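Local coordinates for protein evasin-3 (Rhipicephalus sanguineus, PDB 6I31) that binds and neutralises host CXC chemokines, among them CXCL8, as a secreted tick salivary protein built on a small knottin scaffold, at residues Asn23-Ser28 with Lys46-Cys50; Asn16-Cys22 with Cys50-Asn56. All coordinates share one frame; numbering follows the deposited sequence.

Contact 1. Residues Asn23-Ser28 with Lys46-Cys50; sequences NKNCTS and KKGHC
Asn25 and His49 both turn CG anti to their own carbonyl carbon (chi1 -55° and -64°), which lays amide and imidazole side by side on one face of the sheet. Asn25 ND2 comes within 3.5 Å of His49 CD2, with the amide plane nearly perpendicular to the ring. Thr27 and Lys47 share that face and point the same way; the methyl CG2 of Thr27 meets Lys47 CG at 3.8 Å, while Thr27 OG1 hydrogen-bonds Gln30 NE2. Cys26 projects from the other face. It holds SG between its backbone N and carbonyl carbon, and the sulfur rests 3.3 Å from His49 C. Cys50 SG meets Cys26 CB and also touches Lys24 CB. Both cysteines leave the pair through disulfides, Cys26 to Cys39 and Cys50 to Cys33. Strands 24-27 and 47-50 form one antiparallel pair of the knottin scaffold's sheet, stitched to the rest of the chain by two of its three disulfides. Cys26 and Gly48 form the hydrogen-bonded pair between the non-hydrogen-bonded pairs Asn25-His49 and Thr27-Lys47. The two bonds at Cys26 differ: Gly48 N gives a nearly straight one to Cys26 O, whereas Cys26 N reaches Gly48 O at 3.2 Å from well above the carbonyl plane. Cys50 N closes one end on Lys24 O at 2.8 Å. At the other end Lys46 O takes Ser28 N at 2.9 Å and a weak second bond from Ser28 OG, and Thr27 CA adds a CA-H...O contact to the same oxygen. Where the strands part beyond Lys24, a water accepts from Lys24 N and donates to Cys50 O, carrying the pairing on through solvent.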
ATOM      1  N   ASN A  23       3.234  -5.137   3.367  1.00 36.22           N
ATOM      2  CA  ASN A  23       3.615  -6.243   4.246  1.00 37.14           C
ATOM      3  C   ASN A  23       4.752  -5.968   5.234  1.00 41.97           C
ATOM      4  O   ASN A  23       5.733  -6.716   5.270  1.00 43.90           O
ATOM      5  CB  ASN A  23       3.942  -7.491   3.386  1.00 41.90           C
ATOM      6  CG  ASN A  23       2.799  -7.886   2.481  1.00 56.16           C
ATOM      7  OD1 ASN A  23       1.710  -8.263   2.935  1.00 51.22           O
ATOM      8  ND2 ASN A  23       3.015  -7.767   1.183  1.00 47.01           N
ATOM      9  N   LYS A  24       4.591  -4.956   6.096  1.00 35.73           N
ATOM     10  CA  LYS A  24       5.611  -4.626   7.088  1.00 34.43           C
ATOM     11  C   LYS A  24       5.014  -3.829   8.264  1.00 36.10           C
ATOM     12  O   LYS A  24       4.198  -2.951   8.025  1.00 34.86           O
ATOM     13  CB  LYS A  24       6.754  -3.840   6.413  1.00 35.92           C
ATOM     14  CG  LYS A  24       7.961  -3.589   7.307  1.00 48.62           C
ATOM     15  CD  LYS A  24       9.131  -3.011   6.519  1.00 55.53           C
ATOM     16  CE  LYS A  24      10.262  -2.540   7.409  1.00 69.72           C
ATOM     17  NZ  LYS A  24      10.645  -3.528   8.454  1.00 85.25           N
ATOM     18  N   ASN A  25       5.437  -4.124   9.513  1.00 32.52           N
ATOM     19  CA  ASN A  25       5.005  -3.347  10.679  1.00 32.56           C
ATOM     20  C   ASN A  25       5.843  -2.069  10.691  1.00 35.76           C
ATOM     21  O   ASN A  25       6.973  -2.052  10.192  1.00 34.96           O
ATOM     22  CB  ASN A  25       5.263  -4.094  12.015  1.00 38.08           C
ATOM     23  CG  ASN A  25       4.664  -5.469  12.138  1.00 68.48           C
ATOM     24  OD1 ASN A  25       5.045  -6.261  13.001  1.00 66.23           O
ATOM     25  ND2 ASN A  25       3.742  -5.799  11.275  1.00 66.81           N
ATOM     26  N   CYS A  26       5.303  -1.003  11.264  1.00 29.11           N
ATOM     27  CA  CYS A  26       6.018   0.255  11.349  1.00 28.17           C
ATOM     28  C   CYS A  26       5.579   1.009  12.589  1.00 33.25           C
ATOM     29  O   CYS A  26       4.514   0.737  13.159  1.00 30.34           O
ATOM     30  CB  CYS A  26       5.737   1.061  10.088  1.00 28.08           C
ATOM     31  SG  CYS A  26       3.972   1.295   9.786  1.00 31.63           S
ATOM     32  N   THR A  27       6.412   1.947  13.026  1.00 33.14           N
ATOM     33  CA  THR A  27       6.089   2.818  14.156  1.00 33.88           C
ATOM     34  C   THR A  27       6.262   4.227  13.652  1.00 41.50           C
ATOM     35  O   THR A  27       7.176   4.477  12.867  1.00 42.63           O
ATOM     36  CB  THR A  27       6.992   2.549  15.364  1.00 42.84           C
ATOM     37  OG1 THR A  27       8.324   2.908  15.004  1.00 55.62           O
ATOM     38  CG2 THR A  27       6.953   1.099  15.809  1.00 36.12           C
ATOM     39  N   SER A  28       5.401   5.144  14.100  1.00 40.09           N
ATOM     40  CA  SER A  28       5.446   6.552  13.740  1.00 42.52           C
ATOM     41  C   SER A  28       6.776   7.181  14.175  1.00 55.05           C
ATOM     42  O   SER A  28       7.335   6.801  15.220  1.00 55.04           O
ATOM     43  CB  SER A  28       4.312   7.299  14.437  1.00 44.27           C
ATOM     44  OG  SER A  28       4.382   7.060  15.833  1.00 51.04           O
ATOM     45  N   LYS A  46       0.982   4.534  18.224  1.00 26.21           N
ATOM     46  CA  LYS A  46       2.345   4.730  17.699  1.00 26.05           C
ATOM     47  C   LYS A  46       2.676   3.615  16.699  1.00 29.11           C
ATOM     48  O   LYS A  46       3.588   3.797  15.894  1.00 29.32           O
ATOM     49  CB  LYS A  46       3.408   4.702  18.833  1.00 31.80           C
ATOM     50  CG  LYS A  46       3.404   5.925  19.759  1.00 41.79           C
ATOM     51  CD  LYS A  46       4.474   5.768  20.856  1.00 47.18           C
ATOM     52  CE  LYS A  46       4.487   6.912  21.848  1.00 31.90           C
ATOM     53  NZ  LYS A  46       5.488   6.679  22.918  1.00 56.00           N
ATOM     54  N   LYS A  47       2.007   2.442  16.777  1.00 24.44           N
ATOM     55  CA  LYS A  47       2.335   1.291  15.913  1.00 25.16           C
ATOM     56  C   LYS A  47       1.251   1.018  14.885  1.00 28.05           C
ATOM     57  O   LYS A  47       0.062   1.090  15.201  1.00 25.71           O
ATOM     58  CB  LYS A  47       2.590   0.035  16.761  1.00 30.26           C
ATOM     59  CG  LYS A  47       3.825   0.153  17.690  1.00 40.12           C
ATOM     60  CD  LYS A  47       4.120  -1.112  18.551  1.00 46.24           C
ATOM     61  CE  LYS A  47       3.328  -1.121  19.837  1.00 41.85           C
ATOM     62  NZ  LYS A  47       3.835  -2.110  20.854  1.00 39.27           N
ATOM     63  N   GLY A  48       1.675   0.708  13.669  1.00 26.87           N
ATOM     64  CA  GLY A  48       0.761   0.436  12.569  1.00 25.23           C
ATOM     65  C   GLY A  48       1.373  -0.485  11.535  1.00 27.73           C
ATOM     66  O   GLY A  48       2.183  -1.358  11.861  1.00 25.59           O
ATOM     67  N   HIS A  49       0.944  -0.330  10.287  1.00 24.76           N
ATOM     68  CA  HIS A  49       1.416  -1.168   9.190  1.00 25.65           C
ATOM     69  C   HIS A  49       1.720  -0.329   7.980  1.00 26.99           C
ATOM     70  O   HIS A  49       1.166   0.760   7.823  1.00 25.18           O
ATOM     71  CB  HIS A  49       0.357  -2.212   8.827  1.00 28.06           C
ATOM     72  CG  HIS A  49       0.103  -3.158   9.941  1.00 34.43           C
ATOM     73  ND1 HIS A  49      -0.840  -2.886  10.902  1.00 37.42           N
ATOM     74  CD2 HIS A  49       0.754  -4.294  10.272  1.00 38.14           C
ATOM     75  CE1 HIS A  49      -0.769  -3.880  11.758  1.00 38.18           C
ATOM     76  NE2 HIS A  49       0.155  -4.758  11.404  1.00 39.12           N
ATOM     77  N   CYS A  50       2.604  -0.833   7.128  1.00 23.76           N
ATOM     78  CA  CYS A  50       2.968  -0.190   5.877  1.00 23.63           C
ATOM     79  C   CYS A  50       1.951  -0.512   4.810  1.00 26.22           C
ATOM     80  O   CYS A  50       1.576  -1.671   4.630  1.00 25.49           O
ATOM     81  CB  CYS A  50       4.375  -0.586   5.444  1.00 23.97           C
ATOM     82  SG  CYS A  50       5.644  -0.189   6.675  1.00 29.22           S
TER
HETATM   83  O   HOH W   1       1.730  -4.010   6.103  1.00 36.28           O

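Contact 2. Residues Asn16-Cys22 with Cys50-Asn56; sequences NFDVVSC and CYKIIGN
Tyr51 CB lies 3.6 Å from Val19 CG1 and 3.5 Å from Val20 O. Tyr51 CG stays near the same methyl, and CD1 approaches Ser21 CA at 4.0 Å, with Val20 O at the ring edge. Val19 can offer that methyl because its CG1 stands anti to the backbone N (chi1 176°). With an alanine at Tyr51 the CB contact to Val19 would remain, but the ring would be lost and Ser21 CA would probably be left without its cover. Phe17 CB meets Ile53 CG2 at 3.6 Å, the side chains crossing at about a right angle. On the other face Val20 wedges CG1 against Ile54 CG1 (3.8 Å). Beyond its CB, Lys52 sets CG 3.7 Å from Val20 CG2, and its extended chain carries CE to 3.7 Å from Ser21 O, still near Val20 CG2. Strand 17-22 pairs here with the later part of strand 47-55, a largely exposed, long-range antiparallel pair: Asp18 with Ile54 and Val20 with Lys52 bond both ways, and Cys22, disulfide-linked to Cys37, sends N to Cys50 O from above the carbonyl plane. A water donates to Asp18 OD2 at 2.7 Å and accepts from Asn56 ND2; this solvent-borne link is probably more easily exchanged than the backbone bonds.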
ATOM      1  N   ASN A  16      -9.956   5.562  -8.980  1.00 33.54           N
ATOM      2  CA  ASN A  16      -9.160   4.568  -9.707  1.00 33.50           C
ATOM      3  C   ASN A  16      -8.152   3.882  -8.802  1.00 34.20           C
ATOM      4  O   ASN A  16      -7.514   2.938  -9.266  1.00 34.25           O
ATOM      5  CB  ASN A  16      -8.393   5.214 -10.876  1.00 32.16           C
ATOM      6  CG  ASN A  16      -9.248   5.833 -11.929  1.00 45.07           C
ATOM      7  OD1 ASN A  16     -10.383   5.413 -12.176  1.00 36.38           O
ATOM      8  ND2 ASN A  16      -8.698   6.830 -12.588  1.00 40.25           N
ATOM      9  N   PHE A  17      -7.985   4.342  -7.546  1.00 26.57           N
ATOM     10  CA  PHE A  17      -6.915   3.841  -6.680  1.00 25.57           C
ATOM     11  C   PHE A  17      -7.347   3.180  -5.407  1.00 27.85           C
ATOM     12  O   PHE A  17      -8.298   3.613  -4.764  1.00 28.03           O
ATOM     13  CB  PHE A  17      -5.903   4.966  -6.354  1.00 25.31           C
ATOM     14  CG  PHE A  17      -5.264   5.523  -7.593  1.00 27.27           C
ATOM     15  CD1 PHE A  17      -4.299   4.800  -8.283  1.00 29.23           C
ATOM     16  CD2 PHE A  17      -5.623   6.775  -8.077  1.00 30.52           C
ATOM     17  CE1 PHE A  17      -3.725   5.305  -9.452  1.00 31.17           C
ATOM     18  CE2 PHE A  17      -5.075   7.264  -9.265  1.00 34.08           C
ATOM     19  CZ  PHE A  17      -4.134   6.526  -9.947  1.00 31.68           C
ATOM     20  N   ASP A  18      -6.663   2.088  -5.076  1.00 23.62           N
ATOM     21  CA  ASP A  18      -6.906   1.306  -3.874  1.00 23.88           C
ATOM     22  C   ASP A  18      -5.684   1.308  -2.955  1.00 27.37           C
ATOM     23  O   ASP A  18      -4.563   1.440  -3.421  1.00 24.96           O
ATOM     24  CB  ASP A  18      -7.256  -0.156  -4.245  1.00 26.39           C
ATOM     25  CG  ASP A  18      -8.575  -0.315  -4.999  1.00 40.19           C
ATOM     26  OD1 ASP A  18      -9.480   0.536  -4.807  1.00 41.79           O
ATOM     27  OD2 ASP A  18      -8.696  -1.287  -5.793  1.00 40.12           O
ATOM     28  N   VAL A  19      -5.909   1.170  -1.643  1.00 23.88           N
ATOM     29  CA  VAL A  19      -4.801   1.051  -0.684  1.00 23.25           C
ATOM     30  C   VAL A  19      -4.577  -0.441  -0.469  1.00 27.63           C
ATOM     31  O   VAL A  19      -5.534  -1.179  -0.247  1.00 29.33           O
ATOM     32  CB  VAL A  19      -5.081   1.770   0.670  1.00 27.28           C
ATOM     33  CG1 VAL A  19      -3.936   1.535   1.657  1.00 26.67           C
ATOM     34  CG2 VAL A  19      -5.298   3.272   0.467  1.00 27.73           C
ATOM     35  N   VAL A  20      -3.340  -0.879  -0.518  1.00 24.59           N
ATOM     36  CA  VAL A  20      -3.025  -2.284  -0.308  1.00 26.37           C
ATOM     37  C   VAL A  20      -1.861  -2.397   0.672  1.00 30.73           C
ATOM     38  O   VAL A  20      -1.109  -1.438   0.868  1.00 27.04           O
ATOM     39  CB  VAL A  20      -2.759  -3.073  -1.633  1.00 30.35           C
ATOM     40  CG1 VAL A  20      -3.969  -3.038  -2.576  1.00 30.46           C
ATOM     41  CG2 VAL A  20      -1.502  -2.565  -2.346  1.00 29.47           C
ATOM     42  N   SER A  21      -1.667  -3.604   1.222  1.00 28.84           N
ATOM     43  CA  SER A  21      -0.566  -3.862   2.136  1.00 28.30           C
ATOM     44  C   SER A  21       0.790  -3.836   1.457  1.00 33.00           C
ATOM     45  O   SER A  21       0.943  -4.246   0.302  1.00 31.45           O
ATOM     46  CB  SER A  21      -0.781  -5.180   2.888  1.00 30.85           C
ATOM     47  OG  SER A  21       0.300  -5.430   3.776  1.00 35.43           O
ATOM     48  N   CYS A  22       1.779  -3.344   2.186  1.00 30.93           N
ATOM     49  CA  CYS A  22       3.169  -3.289   1.768  1.00 35.93           C
ATOM     50  C   CYS A  22       3.985  -4.224   2.700  1.00 39.47           C
ATOM     51  O   CYS A  22       5.207  -4.164   2.797  1.00 39.89           O
ATOM     52  CB  CYS A  22       3.628  -1.832   1.781  1.00 39.72           C
ATOM     53  SG  CYS A  22       5.398  -1.587   1.551  1.00 47.82           S
ATOM     54  N   CYS A  50       2.604  -0.833   7.128  1.00 23.76           N
ATOM     55  CA  CYS A  50       2.968  -0.190   5.877  1.00 23.63           C
ATOM     56  C   CYS A  50       1.951  -0.512   4.810  1.00 26.22           C
ATOM     57  O   CYS A  50       1.576  -1.671   4.630  1.00 25.49           O
ATOM     58  CB  CYS A  50       4.375  -0.586   5.444  1.00 23.97           C
ATOM     59  SG  CYS A  50       5.644  -0.189   6.675  1.00 29.22           S
ATOM     60  N   TYR A  51       1.515   0.537   4.085  1.00 22.00           N
ATOM     61  CA  TYR A  51       0.554   0.384   2.993  1.00 21.05           C
ATOM     62  C   TYR A  51       1.072   1.118   1.775  1.00 23.55           C
ATOM     63  O   TYR A  51       1.950   1.960   1.914  1.00 22.78           O
ATOM     64  CB  TYR A  51      -0.809   0.957   3.365  1.00 20.44           C
ATOM     65  CG  TYR A  51      -1.403   0.339   4.607  1.00 24.18           C
ATOM     66  CD1 TYR A  51      -1.933  -0.952   4.585  1.00 28.19           C
ATOM     67  CD2 TYR A  51      -1.408   1.027   5.812  1.00 23.95           C
ATOM     68  CE1 TYR A  51      -2.452  -1.544   5.746  1.00 29.13           C
ATOM     69  CE2 TYR A  51      -1.944   0.454   6.971  1.00 25.26           C
ATOM     70  CZ  TYR A  51      -2.445  -0.838   6.934  1.00 31.90           C
ATOM     71  OH  TYR A  51      -2.966  -1.401   8.079  1.00 36.73           O
ATOM     72  N   LYS A  52       0.415   0.929   0.638  1.00 21.11           N
ATOM     73  CA  LYS A  52       0.749   1.635  -0.614  1.00 19.93           C
ATOM     74  C   LYS A  52      -0.489   1.763  -1.468  1.00 22.32           C
ATOM     75  O   LYS A  52      -1.471   1.040  -1.266  1.00 20.64           O
ATOM     76  CB  LYS A  52       1.912   0.960  -1.383  1.00 21.88           C
ATOM     77  CG  LYS A  52       1.546  -0.456  -1.853  1.00 20.78           C
ATOM     78  CD  LYS A  52       2.726  -1.156  -2.576  1.00 24.92           C
ATOM     79  CE  LYS A  52       2.363  -2.630  -2.757  1.00 33.49           C
ATOM     80  NZ  LYS A  52       3.520  -3.418  -3.282  1.00 40.15           N
ATOM     81  N   ILE A  53      -0.462   2.714  -2.388  1.00 17.92           N
ATOM     82  CA  ILE A  53      -1.566   2.996  -3.270  1.00 18.03           C
ATOM     83  C   ILE A  53      -1.268   2.413  -4.622  1.00 18.13           C
ATOM     84  O   ILE A  53      -0.207   2.660  -5.197  1.00 19.01           O
ATOM     85  CB  ILE A  53      -1.818   4.502  -3.366  1.00 21.09           C
ATOM     86  CG1 ILE A  53      -1.994   5.121  -1.926  1.00 22.71           C
ATOM     87  CG2 ILE A  53      -3.006   4.774  -4.272  1.00 20.88           C
ATOM     88  CD1 ILE A  53      -2.165   6.618  -1.966  1.00 28.43           C
ATOM     89  N   ILE A  54      -2.232   1.654  -5.155  1.00 17.64           N
ATOM     90  CA  ILE A  54      -2.077   1.100  -6.496  1.00 18.49           C
ATOM     91  C   ILE A  54      -3.336   1.355  -7.285  1.00 21.55           C
ATOM     92  O   ILE A  54      -4.418   1.575  -6.711  1.00 21.20           O
ATOM     93  CB  ILE A  54      -1.688  -0.443  -6.459  1.00 21.41           C
ATOM     94  CG1 ILE A  54      -2.756  -1.328  -5.761  1.00 22.18           C
ATOM     95  CG2 ILE A  54      -0.308  -0.659  -5.795  1.00 22.33           C
ATOM     96  CD1 ILE A  54      -3.857  -1.895  -6.693  1.00 30.28           C
ATOM     97  N   GLY A  55      -3.183   1.305  -8.588  1.00 19.07           N
ATOM     98  CA  GLY A  55      -4.285   1.355  -9.534  1.00 19.68           C
ATOM     99  C   GLY A  55      -4.266   0.056 -10.315  1.00 22.69           C
ATOM    100  O   GLY A  55      -3.199  -0.413 -10.702  1.00 21.95           O
ATOM    101  N   ASN A  56      -5.423  -0.522 -10.595  1.00 18.35           N
ATOM    102  CA  ASN A  56      -5.464  -1.732 -11.384  1.00 20.20           C
ATOM    103  C   ASN A  56      -5.614  -1.407 -12.841  1.00 24.93           C
ATOM    104  O   ASN A  56      -6.423  -0.559 -13.209  1.00 24.57           O
ATOM    105  CB  ASN A  56      -6.693  -2.562 -10.971  1.00 20.20           C
ATOM    106  CG  ASN A  56      -6.446  -3.294  -9.699  1.00 32.20           C
ATOM    107  OD1 ASN A  56      -5.792  -4.336  -9.692  1.00 28.96           O
ATOM    108  ND2 ASN A  56      -6.963  -2.754  -8.604  1.00 26.15           N
TER
HETATM  109  O   HOH W   2      -7.317  -3.665  -5.811  1.00 32.48           O

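How the contacts relate
Strand 47-55 runs through both contacts: its first residues pair with strand 24-27 in contact 1 and its later ones with strand 17-22 in contact 2, all antiparallel and within one sheet. The centres lie about 15 Å apart, and Cys50 belongs to both. Strands 17-22 and 24-27 follow each other in the chain, which turns a corner at Asn23, and contact 1 is nested inside the loop that contact 2 closes. Contact 1 lies in the disulfide-rich part and holds Cys26 and Cys50; contact 2 adds Cys22, bonded to Cys37. One long strand thus joins the cystine-bound end of this monomeric chemokine binder to a more exposed two-stranded arm.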